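PDB 2OH1: acetyltransferase, GNAT family from Listeria monocytogenes str. 4b, which probably transfers an acetyl or other acyl group from a coenzyme A thioester to an acceptor that has not been established. Local coordinates for residues 79-84 against 125-130; 89-94 against 141-146. All coordinates share one frame; numbering follows the deposited sequence. Where two conformers were deposited one is given.

In the fold
Contact 1 (79-84 with 125-130) and contact 2 (89-94 with 141-146) use one mixed sheet, their centres about 16 Å apart. Their segments alternate along the chain: strand 77-84 leads into helix 89-95, and helix 120-134 into strand 139-145. Those two helices lie on opposite faces of the sheet. Strand 103-111, between the two strands, links the contacts: its His-107 pairs by backbone with Ile-82 and hydrogen-bonds through NE2 to Asp-91 OD2. Arg-84 CB also packs 4.3 Å from Asp-91 OD2. As in other GNAT enzymes, the acyl-CoA site would be expected beside strands 103-111 and 139-145; no ligand in the coordinates marks it.

Contact 1: residues 79-84 against 125-130; sequences GAMIIR and IYFAEK
Met-81, a selenomethionine, reaches from strand 77-84 to helix 120-134 and makes all the close contacts between 79-84 and 125-130. Its first two torsions are both extended (chi1 178°) and carry the chain out to SE; a bend at the last torsion (chi3 62°) then turns the methyl aside, toward Ala-128 and Phe-127. That methyl, CE, sits in the corner formed by Ala-128 CB and the edge of the Phe-127 ring. Ala-128 CB lies beside the SE-CE bond, 3.9 Å from Met-81 CE. Phe-127 offers the rim of its ring rather than a face: Met-81 CE sits at the edge, near the ring plane, 4.2 Å from Phe-127 CD2, and the two side chains pass each other at a slant. The selenium, one step back along the chain, approaches the helix backbone loosely, with Met-81 SE 4.2 Å from Ile-125 N. No hydrogen bond crosses between the segments. Ile-125 turns its CB away from the strand and contributes mainly through its backbone. Ile-83, two residues along and also directed at the helix, stays a little farther off, its CG2 4.8 Å from Ala-128 CB. Ala-128 points its CB at the strand, with Phe-127 flanking the methionine tip. Leu-106 of strand 103-111 continues this apolar layer, touching Ile-83, Ile-125 and Ala-128, while Ala-68 of strand 67-71 touches Met-81 and Phe-127. The local axes are 10.2 Å apart at closest approach and make an angle of 42°. This is the apolar helix-on-sheet layer of the GNAT fold, in which the helix joining strands 103-111 and 139-145 packs across the central strands.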
loop_
_atom_site.group_PDB
_atom_site.type_symbol
_atom_site.label_atom_id
_atom_site.label_comp_id
_atom_site.label_asym_id
_atom_site.label_seq_id
_atom_site.Cartn_x
_atom_site.Cartn_y
_atom_site.Cartn_z
ATOM N N GLY A 79 8.862 -2.622 6.750
ATOM C CA GLY A 79 7.884 -2.546 5.688
ATOM C C GLY A 79 8.013 -1.277 4.886
ATOM O O GLY A 79 8.687 -0.310 5.319
ATOM N N ALA A 80 7.416 -1.298 3.705
ATOM C CA ALA A 80 7.335 -0.128 2.853
ATOM C C ALA A 80 6.009 -0.120 2.165
ATOM O O ALA A 80 5.518 -1.183 1.767
ATOM C CB ALA A 80 8.500 -0.101 1.845
HETATM N N MSE A 81 5.476 1.062 1.967
HETATM C CA MSE A 81 4.200 1.253 1.364
HETATM C C MSE A 81 4.284 2.272 0.231
HETATM O O MSE A 81 4.836 3.358 0.425
HETATM C CB MSE A 81 3.250 1.731 2.403
HETATM C CG MSE A 81 1.865 2.017 1.909
HETATM SE SE MSE A 81 0.527 2.349 3.266
HETATM C CE MSE A 81 1.331 3.873 4.007
ATOM N N ILE A 82 3.709 1.893 -0.908
ATOM C CA ILE A 82 3.586 2.710 -2.094
ATOM C C ILE A 82 2.177 3.218 -2.160
ATOM O O ILE A 82 1.156 2.488 -2.198
ATOM C CB ILE A 82 3.980 1.941 -3.385
ATOM C CG1 ILE A 82 5.369 1.270 -3.231
ATOM C CG2 ILE A 82 3.939 2.924 -4.568
ATOM C CD1 ILE A 82 6.517 2.148 -2.642
ATOM N N ILE A 83 2.081 4.513 -2.171
ATOM C CA ILE A 83 0.795 5.054 -2.506
ATOM C C ILE A 83 0.809 5.926 -3.758
ATOM O O ILE A 83 1.867 6.251 -4.328
ATOM C CB ILE A 83 0.276 5.832 -1.393
ATOM C CG1 ILE A 83 0.932 7.203 -1.347
ATOM C CG2 ILE A 83 0.424 5.099 -0.071
ATOM C CD1 ILE A 83 0.296 8.005 -0.166
ATOM N N ARG A 84 -0.366 6.314 -4.165
ATOM C CA ARG A 84 -0.470 7.339 -5.155
ATOM C C ARG A 84 -1.348 8.417 -4.520
ATOM O O ARG A 84 -2.444 8.099 -4.022
ATOM C CB ARG A 84 -1.105 6.837 -6.418
ATOM C CG ARG A 84 -0.243 5.864 -7.180
ATOM C CD ARG A 84 1.222 6.406 -7.394
ATOM N NE ARG A 84 1.786 5.754 -8.578
ATOM C CZ ARG A 84 1.551 6.112 -9.828
ATOM N NH1 ARG A 84 0.809 7.173 -10.119
ATOM N NH2 ARG A 84 2.064 5.407 -10.809
ATOM N N ILE A 125 -1.421 0.998 6.688
ATOM C CA ILE A 125 -2.590 1.642 6.091
ATOM C C ILE A 125 -3.119 2.754 7.026
ATOM O O ILE A 125 -3.471 3.833 6.541
ATOM C CB ILE A 125 -3.660 0.602 5.845
ATOM C CG1 ILE A 125 -3.181 -0.376 4.775
ATOM C CG2 ILE A 125 -5.043 1.273 5.447
ATOM C CD1 ILE A 125 -4.057 -1.561 4.594
ATOM N N TYR A 126 -3.163 2.538 8.327
ATOM C CA TYR A 126 -3.579 3.552 9.287
ATOM C C TYR A 126 -2.754 4.835 9.155
ATOM O O TYR A 126 -3.266 5.970 9.302
ATOM C CB TYR A 126 -3.470 3.004 10.694
ATOM C CG TYR A 126 -3.958 3.978 11.744
ATOM C CD1 TYR A 126 -5.295 4.378 11.787
ATOM C CD2 TYR A 126 -3.080 4.509 12.696
ATOM C CE1 TYR A 126 -5.752 5.270 12.750
ATOM C CE2 TYR A 126 -3.528 5.399 13.669
ATOM C CZ TYR A 126 -4.862 5.777 13.684
ATOM O OH TYR A 126 -5.314 6.679 14.641
ATOM N N PHE A 127 -1.453 4.689 8.898
ATOM C CA PHE A 127 -0.622 5.854 8.665
ATOM C C PHE A 127 -1.101 6.661 7.411
ATOM O O PHE A 127 -1.154 7.888 7.432
ATOM C CB PHE A 127 0.865 5.429 8.568
ATOM C CG PHE A 127 1.764 6.519 8.222
ATOM C CD1 PHE A 127 2.198 7.405 9.198
ATOM C CD2 PHE A 127 2.139 6.730 6.908
ATOM C CE1 PHE A 127 3.046 8.464 8.848
ATOM C CE2 PHE A 127 2.991 7.753 6.562
ATOM C CZ PHE A 127 3.441 8.625 7.508
ATOM N N ALA A 128 -1.462 5.949 6.350
ATOM C CA ALA A 128 -1.988 6.578 5.127
ATOM C C ALA A 128 -3.302 7.332 5.468
ATOM O O ALA A 128 -3.540 8.426 4.933
ATOM C CB ALA A 128 -2.193 5.534 3.988
ATOM N N GLU A 129 -4.165 6.687 6.264
ATOM C CA GLU A 129 -5.418 7.293 6.736
ATOM C C GLU A 129 -5.120 8.604 7.442
ATOM O O GLU A 129 -5.721 9.632 7.127
ATOM C CB GLU A 129 -6.182 6.358 7.651
ATOM C CG GLU A 129 -6.652 5.057 6.979
ATOM C CD GLU A 129 -7.272 4.076 7.982
ATOM O OE1 GLU A 129 -7.962 4.529 8.913
ATOM O OE2 GLU A 129 -7.111 2.840 7.790
ATOM N N LYS A 130 -4.169 8.573 8.368
ATOM C CA LYS A 130 -3.743 9.794 9.107
ATOM C C LYS A 130 -3.204 10.874 8.182
ATOM O O LYS A 130 -3.574 12.028 8.344
ATOM C CB LYS A 130 -2.737 9.450 10.188
ATOM C CG LYS A 130 -3.355 8.749 11.345
ATOM C CD LYS A 130 -2.290 8.204 12.349
ATOM C CE LYS A 130 -2.780 8.288 13.794
#

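Contact 2: residues 89-94 against 141-146; sequences DWDTDL and RLDCIE
Asp-143 of strand 139-145 meets Trp-90 and Leu-94, residues one turn apart on helix 89-95. Its CB points at the helix and lies 3.5 Å from Leu-94 CD2, with the two side chains crossing nearly at right angles. Torsion chi1 of 59° sets CG between the backbone N and the carbonyl carbon and brings the carboxylate to the indole edge, where CG lies in the ring plane. OD2 takes the polar partners, and the same Leu-94 methyl, CD2, lies 3.5 Å from it. Trp-90 NE1 donates to Asp-143 OD2 at 3.1 Å, with an N-H...O angle of 151°. The oxygen lies in the indole plane, yet the donor approaches from above the carboxylate, 47° out of its plane. Water 1 and water 2 each donate to Asp-143 OD2, both at 2.8 Å, making three donors on one oxygen. Each also donates to Asp-91 OD1, a double bridge that spans the 4.3 Å between Asp-91 OD1 and Asp-143 OD2 and probably eases the repulsion between the acids. Asp-91 OD2 accepts hydrogen bonds from Ser-88 N and His-107 NE2. Trp-90 makes edge-to-face contacts with His-51 of helix 46-51 and Phe-169 of strand 169-175; both residues also touch Asp-143. Leu-94 leans on Leu-171 of strand 169-175. Helix 89-95 thus covers strands 139-145 and 169-175 of the GNAT sheet, beside helix 46-51, on the face opposite helix 149-157, which Leu-142 and Cys-144 touch.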
loop_
_atom_site.group_PDB
_atom_site.type_symbol
_atom_site.label_atom_id
_atom_site.label_comp_id
_atom_site.label_asym_id
_atom_site.label_seq_id
_atom_site.Cartn_x
_atom_site.Cartn_y
_atom_site.Cartn_z
ATOM N N ASP A 89 -3.245 6.270 -14.007
ATOM C CA ASP A 89 -4.141 6.077 -15.167
ATOM C C ASP A 89 -5.057 4.830 -14.977
ATOM O O ASP A 89 -6.200 4.784 -15.465
ATOM C CB ASP A 89 -3.305 5.951 -16.466
ATOM C CG ASP A 89 -2.421 7.185 -16.730
ATOM O OD1 ASP A 89 -2.878 8.318 -16.397
ATOM O OD2 ASP A 89 -1.286 7.012 -17.284
ATOM N N TRP A 90 -4.535 3.818 -14.279
ATOM C CA TRP A 90 -5.268 2.601 -13.987
ATOM C C TRP A 90 -6.359 2.918 -12.948
ATOM O O TRP A 90 -7.512 2.521 -13.106
ATOM C CB TRP A 90 -4.319 1.567 -13.402
ATOM C CG TRP A 90 -4.997 0.393 -12.780
ATOM C CD1 TRP A 90 -5.298 0.230 -11.467
ATOM C CD2 TRP A 90 -5.537 -0.750 -13.458
ATOM N NE1 TRP A 90 -5.978 -0.931 -11.277
ATOM C CE2 TRP A 90 -6.119 -1.566 -12.476
ATOM C CE3 TRP A 90 -5.559 -1.163 -14.773
ATOM C CZ2 TRP A 90 -6.667 -2.795 -12.765
ATOM C CZ3 TRP A 90 -6.177 -2.391 -15.070
ATOM C CH2 TRP A 90 -6.676 -3.176 -14.079
ATOM N N ASP A 91 -5.975 3.636 -11.877
ATOM C CA ASP A 91 -6.951 4.003 -10.815
ATOM C C ASP A 91 -8.093 4.750 -11.449
ATOM O O ASP A 91 -9.279 4.526 -11.208
ATOM C CB ASP A 91 -6.322 4.877 -9.715
ATOM C CG ASP A 91 -5.214 4.203 -8.992
ATOM O OD1 ASP A 91 -5.378 2.995 -8.671
ATOM O OD2 ASP A 91 -4.164 4.841 -8.643
ATOM N N THR A 92 -7.761 5.683 -12.357
ATOM C CA THR A 92 -8.807 6.489 -12.963
ATOM C C THR A 92 -9.733 5.649 -13.819
ATOM O O THR A 92 -10.929 5.851 -13.760
ATOM C CB THR A 92 -8.181 7.590 -13.832
ATOM O OG1 THR A 92 -7.565 8.567 -12.980
ATOM C CG2 THR A 92 -9.221 8.227 -14.777
ATOM N N ASP A 93 -9.193 4.715 -14.601
ATOM C CA ASP A 93 -10.028 3.824 -15.413
ATOM C C ASP A 93 -10.912 2.918 -14.547
ATOM O O ASP A 93 -12.126 2.807 -14.741
ATOM C CB ASP A 93 -9.123 2.937 -16.342
ATOM C CG ASP A 93 -9.899 2.100 -17.263
ATOM O OD1 ASP A 93 -10.390 2.703 -18.223
ATOM O OD2 ASP A 93 -10.049 0.881 -17.040
ATOM N N LEU A 94 -10.317 2.346 -13.501
ATOM C CA LEU A 94 -10.996 1.406 -12.662
ATOM C C LEU A 94 -12.172 2.033 -11.889
ATOM O O LEU A 94 -13.221 1.435 -11.765
ATOM C CB LEU A 94 -9.985 0.753 -11.717
ATOM C CG LEU A 94 -10.366 -0.598 -11.238
ATOM C CD1 LEU A 94 -10.338 -1.618 -12.373
ATOM C CD2 LEU A 94 -9.516 -0.972 -10.026
ATOM N N ARG A 141 -8.272 4.490 -1.051
ATOM C CA ARG A 141 -8.821 3.516 -1.999
ATOM C C ARG A 141 -7.810 2.483 -2.364
ATOM O O ARG A 141 -6.604 2.735 -2.350
ATOM C CB ARG A 141 -9.333 4.206 -3.255
ATOM C CG ARG A 141 -10.601 5.039 -2.940
ATOM C CD ARG A 141 -11.044 5.818 -4.149
ATOM N NE ARG A 141 -12.360 6.412 -3.934
ATOM C CZ ARG A 141 -12.894 7.323 -4.695
ATOM N NH1 ARG A 141 -12.216 7.835 -5.702
ATOM N NH2 ARG A 141 -14.109 7.779 -4.388
ATOM N N LEU A 142 -8.321 1.310 -2.675
ATOM C CA LEU A 142 -7.455 0.271 -3.220
ATOM C C LEU A 142 -8.295 -0.751 -3.998
ATOM O O LEU A 142 -9.509 -0.724 -3.959
ATOM C CB LEU A 142 -6.653 -0.402 -2.133
ATOM C CG LEU A 142 -7.521 -1.091 -1.082
ATOM C CD1 LEU A 142 -7.902 -2.530 -1.514
ATOM C CD2 LEU A 142 -6.858 -1.050 0.274
ATOM N N ASP A 143 -7.601 -1.571 -4.790
ATOM C CA ASP A 143 -8.250 -2.650 -5.543
ATOM C C ASP A 143 -7.612 -3.994 -5.164
ATOM O O ASP A 143 -6.500 -4.047 -4.662
ATOM C CB ASP A 143 -8.190 -2.337 -7.032
ATOM C CG ASP A 143 -6.781 -2.164 -7.592
ATOM O OD1 ASP A 143 -5.934 -3.086 -7.464
ATOM O OD2 ASP A 143 -6.489 -1.119 -8.273
ATOM N N CYS A 144 -8.348 -5.082 -5.368
ATOM C CA CYS A 144 -7.880 -6.421 -4.967
ATOM C C CYS A 144 -8.416 -7.390 -5.983
ATOM O O CYS A 144 -9.561 -7.317 -6.327
ATOM C CB CYS A 144 -8.428 -6.832 -3.568
ATOM S SG CYS A 144 -7.614 -8.235 -2.889
ATOM N N ILE A 145 -7.558 -8.279 -6.447
ATOM C CA ILE A 145 -8.004 -9.332 -7.320
ATOM C C ILE A 145 -9.190 -10.099 -6.666
ATOM O O ILE A 145 -9.149 -10.424 -5.482
ATOM C CB ILE A 145 -6.778 -10.272 -7.660
ATOM C CG1 ILE A 145 -7.107 -11.163 -8.828
ATOM C CG2 ILE A 145 -6.288 -11.045 -6.415
ATOM C CD1 ILE A 145 -5.917 -12.128 -9.161
ATOM N N GLU A 146 -10.226 -10.359 -7.451
ATOM C CA GLU A 146 -11.445 -10.996 -6.940
ATOM C C GLU A 146 -11.238 -12.409 -6.374
ATOM O O GLU A 146 -12.090 -12.893 -5.614
ATOM C CB GLU A 146 -12.542 -11.022 -8.002
ATOM C CG GLU A 146 -12.313 -11.992 -9.138
ATOM C CD GLU A 146 -13.416 -11.923 -10.177
ATOM O OE1 GLU A 146 -14.532 -11.461 -9.839
ATOM O OE2 GLU A 146 -13.170 -12.339 -11.325
HETATM O O HOH W 1 -7.451 1.380 -7.409
HETATM O O HOH W 2 -4.135 0.333 -8.069
#